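PDB 4PQ1: putative electron transport related protein from Corynebacterium diphtheriae, which probably acts as an extracytoplasmic thiol-disulfide oxidoreductase of the thioredoxin-like, DsbF type, exchanging disulfides through a CxxC motif. Local coordinates for residues 24-37 with 104-117. Residues are numbered along the deposited sequence; the frame is centred on the assembly and turned at random.
Sequences VSEIRGEGLTSDSV and PSIYDPPFKTAAQL
At one border of the thioredoxin-like fold, the beta hairpin of strands 28-30 and 36-38 meets the outermost strand 105-107 of the central sheet, and a single beta bridge joins Gly31 to Ile106. Tyr107 N donates to Glu30 O at 2.7 Å, with 160° at the hydrogen. Leu32 N donates to Ser105 O at 2.9 Å, tilted 27° from the carbonyl plane. Water 1 links the same backbones by accepting from Thr33 N and Ser105 N.

Ile106 packs against the hairpin through three of its carbons, CG1, CG2 and CD1. Its CG1 rests on Val37 CG1 at 3.6 Å. With chi2 at -177° the chain runs straight on, and CD1 reaches Ile27 CG2 at 3.5 Å; the two isoleucines cross at about a right angle. Ile106 CG2 lies 4.1 Å from Gly29 CA. Ile27 CD1 then packs on Gln116 CB at 3.5 Å and on the CG2 of Thr113.

Thr113 is fixed from its own segment: its OG1 and N both bond Asp108 OD2, while Lys112 N donates to the syn lone pair of Asp108 OD1. Further along, Ser25 N donates to Gln116 O at 3.3 Å, and Val24 CG1 lies beside Leu117 CD2.

At the other end, Leu32 CD1 touches Tyr107 CD1 at 3.8 Å. Glu30 runs alongside the same ring and forms a salt bridge with Lys89. Tyr107 OH bonds Asp86 O, and Ser105 OG bonds Trp52 NE1. Leu32 also packs on helix 89-98, while Leu117 lies against strands 46-52 and 77-83.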
loop_
_atom_site.group_PDB
_atom_site.type_symbol
_atom_site.label_atom_id
_atom_site.label_comp_id
_atom_site.label_asym_id
_atom_site.label_seq_id
_atom_site.Cartn_x
_atom_site.Cartn_y
_atom_site.Cartn_z
ATOM N N VAL A 24 2.588 -0.702 12.290
ATOM C CA VAL A 24 1.480 0.207 11.976
ATOM C C VAL A 24 0.266 -0.165 12.818
ATOM O O VAL A 24 0.162 -1.294 13.292
ATOM C CB VAL A 24 1.066 0.165 10.470
ATOM C CG1 VAL A 24 2.002 1.018 9.614
ATOM C CG2 VAL A 24 1.001 -1.277 9.978
ATOM N N SER A 25 -0.663 0.775 12.980
ATOM C CA SER A 25 -1.907 0.500 13.688
ATOM C C SER A 25 -2.742 -0.527 12.939
ATOM O O SER A 25 -2.337 -1.042 11.889
ATOM C CB SER A 25 -2.728 1.775 13.887
ATOM O OG SER A 25 -1.947 2.825 14.427
ATOM N N GLU A 26 -3.918 -0.816 13.484
ATOM C CA GLU A 26 -4.811 -1.791 12.888
ATOM C C GLU A 26 -5.419 -1.228 11.614
ATOM O O GLU A 26 -6.010 -0.144 11.621
ATOM C CB GLU A 26 -5.918 -2.186 13.862
ATOM C CG GLU A 26 -6.770 -3.347 13.373
ATOM C CD GLU A 26 -8.187 -3.299 13.909
ATOM O OE1 GLU A 26 -8.833 -2.236 13.775
ATOM O OE2 GLU A 26 -8.656 -4.317 14.460
ATOM N N ILE A 27 -5.249 -1.957 10.519
ATOM C CA ILE A 27 -5.860 -1.575 9.261
ATOM C C ILE A 27 -6.893 -2.624 8.880
ATOM O O ILE A 27 -6.559 -3.792 8.668
ATOM C CB ILE A 27 -4.830 -1.426 8.124
ATOM C CG1 ILE A 27 -3.631 -0.587 8.565
ATOM C CG2 ILE A 27 -5.480 -0.789 6.907
ATOM C CD1 ILE A 27 -3.943 0.866 8.741
ATOM N N ARG A 28 -8.148 -2.189 8.815
ATOM C CA ARG A 28 -9.277 -3.008 8.396
ATOM C C ARG A 28 -10.259 -2.074 7.700
ATOM O O ARG A 28 -10.238 -0.869 7.967
ATOM C CB ARG A 28 -9.923 -3.710 9.597
ATOM C CG ARG A 28 -10.669 -4.996 9.254
ATOM C CD ARG A 28 -10.638 -6.001 10.423
ATOM N NE ARG A 28 -11.197 -7.304 10.037
ATOM C CZ ARG A 28 -11.331 -8.352 10.850
ATOM N NH1 ARG A 28 -10.926 -8.282 12.118
ATOM N NH2 ARG A 28 -11.852 -9.485 10.385
ATOM N N GLY A 29 -11.096 -2.604 6.805
ATOM C CA GLY A 29 -12.096 -1.779 6.135
ATOM C C GLY A 29 -12.963 -2.452 5.078
ATOM O O GLY A 29 -12.797 -3.634 4.760
ATOM N N GLU A 30 -13.907 -1.689 4.536
ATOM C CA GLU A 30 -14.735 -2.170 3.434
ATOM C C GLU A 30 -13.833 -2.470 2.237
ATOM O O GLU A 30 -12.984 -1.657 1.867
ATOM C CB GLU A 30 -15.818 -1.138 3.061
ATOM C CG GLU A 30 -16.697 -1.565 1.887
ATOM C CD GLU A 30 -17.565 -0.438 1.312
ATOM O OE1 GLU A 30 -17.902 0.505 2.059
ATOM O OE2 GLU A 30 -17.918 -0.502 0.106
ATOM N N GLY A 31 -14.003 -3.636 1.632
ATOM C CA GLY A 31 -13.207 -3.968 0.469
ATOM C C GLY A 31 -13.765 -3.335 -0.789
ATOM O O GLY A 31 -14.901 -2.870 -0.810
ATOM N N LEU A 32 -12.961 -3.310 -1.841
ATOM C CA LEU A 32 -13.394 -2.753 -3.117
ATOM C C LEU A 32 -14.064 -3.831 -3.945
ATOM O O LEU A 32 -14.989 -3.563 -4.709
ATOM C CB LEU A 32 -12.205 -2.159 -3.870
ATOM C CG LEU A 32 -12.454 -1.567 -5.256
ATOM C CD1 LEU A 32 -13.334 -0.328 -5.160
ATOM C CD2 LEU A 32 -11.101 -1.254 -5.896
ATOM N N THR A 33 -13.594 -5.060 -3.780
ATOM C CA THR A 33 -14.170 -6.204 -4.480
ATOM C C THR A 33 -14.491 -7.336 -3.512
ATOM O O THR A 33 -14.603 -8.490 -3.912
ATOM C CB THR A 33 -13.233 -6.721 -5.583
ATOM O OG1 THR A 33 -11.941 -6.991 -5.020
ATOM C CG2 THR A 33 -13.107 -5.687 -6.719
ATOM N N SER A 34 -14.632 -6.989 -2.235
ATOM C CA SER A 34 -14.983 -7.947 -1.193
ATOM C C SER A 34 -15.648 -7.230 -0.026
ATOM O O SER A 34 -15.559 -6.012 0.092
ATOM C CB SER A 34 -13.742 -8.702 -0.711
ATOM O OG SER A 34 -14.069 -9.606 0.330
ATOM N N ASP A 35 -16.312 -7.989 0.839
ATOM C CA ASP A 35 -16.962 -7.416 2.014
ATOM C C ASP A 35 -15.977 -6.634 2.888
ATOM O O ASP A 35 -16.105 -5.417 3.045
ATOM C CB ASP A 35 -17.638 -8.512 2.843
ATOM C CG ASP A 35 -18.972 -8.956 2.256
ATOM O OD1 ASP A 35 -19.571 -8.183 1.477
ATOM O OD2 ASP A 35 -19.426 -10.075 2.581
ATOM N N SER A 36 -14.987 -7.330 3.447
ATOM C CA SER A 36 -13.979 -6.673 4.256
ATOM C C SER A 36 -12.583 -6.983 3.745
ATOM O O SER A 36 -12.387 -7.944 2.996
ATOM C CB SER A 36 -14.113 -7.099 5.715
ATOM O OG SER A 36 -12.866 -7.027 6.389
ATOM N N VAL A 37 -11.628 -6.143 4.145
ATOM C CA VAL A 37 -10.201 -6.349 3.895
ATOM C C VAL A 37 -9.449 -5.968 5.165
ATOM O O VAL A 37 -9.741 -4.933 5.762
ATOM C CB VAL A 37 -9.686 -5.503 2.709
ATOM C CG1 VAL A 37 -8.181 -5.619 2.583
ATOM C CG2 VAL A 37 -10.355 -5.931 1.409
ATOM N N PRO A 104 -6.412 -7.465 -3.177
ATOM C CA PRO A 104 -7.544 -6.744 -2.588
ATOM C C PRO A 104 -7.233 -5.275 -2.352
ATOM O O PRO A 104 -6.056 -4.906 -2.243
ATOM C CB PRO A 104 -7.755 -7.465 -1.261
ATOM C CG PRO A 104 -6.383 -7.882 -0.863
ATOM C CD PRO A 104 -5.636 -8.184 -2.144
ATOM N N SER A 105 -8.278 -4.451 -2.299
ATOM C CA SER A 105 -8.136 -3.044 -1.952
ATOM C C SER A 105 -9.121 -2.692 -0.856
ATOM O O SER A 105 -10.254 -3.168 -0.853
ATOM C CB SER A 105 -8.371 -2.129 -3.164
ATOM O OG SER A 105 -7.217 -2.019 -3.984
ATOM N N ILE A 106 -8.679 -1.870 0.085
ATOM C CA ILE A 106 -9.603 -1.250 1.012
ATOM C C ILE A 106 -10.251 -0.049 0.338
ATOM O O ILE A 106 -9.557 0.816 -0.203
ATOM C CB ILE A 106 -8.900 -0.814 2.299
ATOM C CG1 ILE A 106 -8.355 -2.044 3.027
ATOM C CG2 ILE A 106 -9.848 -0.012 3.172
ATOM C CD1 ILE A 106 -7.714 -1.711 4.328
ATOM N N TYR A 107 -11.579 0.005 0.349
ATOM C CA TYR A 107 -12.265 1.160 -0.219
ATOM C C TYR A 107 -12.358 2.290 0.799
ATOM O O TYR A 107 -13.146 2.237 1.744
ATOM C CB TYR A 107 -13.656 0.767 -0.727
ATOM C CG TYR A 107 -14.383 1.900 -1.406
ATOM C CD1 TYR A 107 -13.929 2.413 -2.612
ATOM C CD2 TYR A 107 -15.527 2.460 -0.839
ATOM C CE1 TYR A 107 -14.594 3.456 -3.237
ATOM C CE2 TYR A 107 -16.185 3.491 -1.449
ATOM C CZ TYR A 107 -15.717 3.987 -2.649
ATOM O OH TYR A 107 -16.376 5.022 -3.265
ATOM N N ASP A 108 -11.563 3.333 0.591
ATOM C CA ASP A 108 -11.411 4.364 1.610
ATOM C C ASP A 108 -11.370 5.739 0.943
ATOM O O ASP A 108 -10.311 6.359 0.861
ATOM C CB ASP A 108 -10.130 4.064 2.448
ATOM C CG ASP A 108 -9.810 5.128 3.499
ATOM O OD1 ASP A 108 -10.672 5.968 3.845
ATOM O OD2 ASP A 108 -8.659 5.111 3.996
ATOM N N PRO A 109 -12.533 6.222 0.457
ATOM C CA PRO A 109 -12.531 7.476 -0.319
ATOM C C PRO A 109 -11.842 8.665 0.378
ATOM O O PRO A 109 -11.158 9.419 -0.315
ATOM C CB PRO A 109 -14.022 7.766 -0.530
ATOM C CG PRO A 109 -14.679 6.426 -0.451
ATOM C CD PRO A 109 -13.880 5.634 0.563
ATOM N N PRO A 110 -12.000 8.832 1.709
ATOM C CA PRO A 110 -11.361 10.040 2.245
ATOM C C PRO A 110 -9.985 9.763 2.867
ATOM O O PRO A 110 -9.413 10.638 3.513
ATOM C CB PRO A 110 -12.349 10.499 3.310
ATOM C CG PRO A 110 -12.911 9.217 3.843
ATOM C CD PRO A 110 -12.943 8.243 2.681
ATOM N N PHE A 111 -9.483 8.551 2.668
ATOM C CA PHE A 111 -8.145 8.167 3.081
ATOM C C PHE A 111 -7.963 8.294 4.604
ATOM O O PHE A 111 -6.962 8.809 5.088
ATOM C CB PHE A 111 -7.105 8.990 2.294
ATOM C CG PHE A 111 -5.718 8.375 2.277
ATOM C CD1 PHE A 111 -5.481 7.132 2.854
ATOM C CD2 PHE A 111 -4.674 9.001 1.610
ATOM C CE1 PHE A 111 -4.228 6.577 2.830
ATOM C CE2 PHE A 111 -3.409 8.426 1.570
ATOM C CZ PHE A 111 -3.187 7.222 2.183
ATOM N N LYS A 112 -8.948 7.794 5.345
ATOM C CA LYS A 112 -8.897 7.833 6.785
ATOM C C LYS A 112 -7.756 6.943 7.281
ATOM O O LYS A 112 -7.201 7.169 8.361
ATOM C CB LYS A 112 -10.238 7.400 7.388
ATOM C CG LYS A 112 -11.323 8.475 7.339
ATOM C CD LYS A 112 -12.665 7.934 7.820
ATOM C CE LYS A 112 -13.708 9.040 7.895
ATOM N NZ LYS A 112 -13.270 10.179 8.756
ATOM N N THR A 113 -7.399 5.950 6.467
ATOM C CA THR A 113 -6.314 5.012 6.768
ATOM C C THR A 113 -4.978 5.716 6.994
ATOM O O THR A 113 -4.101 5.205 7.698
ATOM C CB THR A 113 -6.139 3.987 5.628
ATOM O OG1 THR A 113 -7.346 3.246 5.471
ATOM C CG2 THR A 113 -5.030 3.011 5.936
ATOM N N ALA A 114 -4.824 6.895 6.403
ATOM C CA ALA A 114 -3.576 7.639 6.538
ATOM C C ALA A 114 -3.259 7.878 8.009
ATOM O O ALA A 114 -2.098 7.896 8.404
ATOM C CB ALA A 114 -3.654 8.963 5.784
ATOM N N ALA A 115 -4.310 8.039 8.810
ATOM C CA ALA A 115 -4.182 8.339 10.230
ATOM C C ALA A 115 -3.662 7.133 11.005
ATOM O O ALA A 115 -2.959 7.282 12.014
ATOM C CB ALA A 115 -5.517 8.794 10.787
ATOM N N GLN A 116 -4.014 5.943 10.529
ATOM C CA GLN A 116 -3.562 4.709 11.145
ATOM C C GLN A 116 -2.176 4.295 10.655
ATOM O O GLN A 116 -1.530 3.415 11.232
ATOM C CB GLN A 116 -4.570 3.603 10.879
ATOM C CG GLN A 116 -5.883 3.841 11.591
ATOM C CD GLN A 116 -7.085 3.547 10.715
ATOM O OE1 GLN A 116 -7.201 2.461 10.135
ATOM N NE2 GLN A 116 -7.993 4.515 10.616
ATOM N N LEU A 117 -1.716 4.947 9.597
ATOM C CA LEU A 117 -0.432 4.622 9.003
ATOM C C LEU A 117 0.616 5.616 9.483
ATOM O O LEU A 117 1.640 5.818 8.844
ATOM C CB LEU A 117 -0.538 4.610 7.466
ATOM C CG LEU A 117 -1.300 3.393 6.905
ATOM C CD1 LEU A 117 -1.478 3.447 5.399
ATOM C CD2 LEU A 117 -0.600 2.103 7.286
HETATM O O HOH W 1 -10.941 -5.912 -2.484
#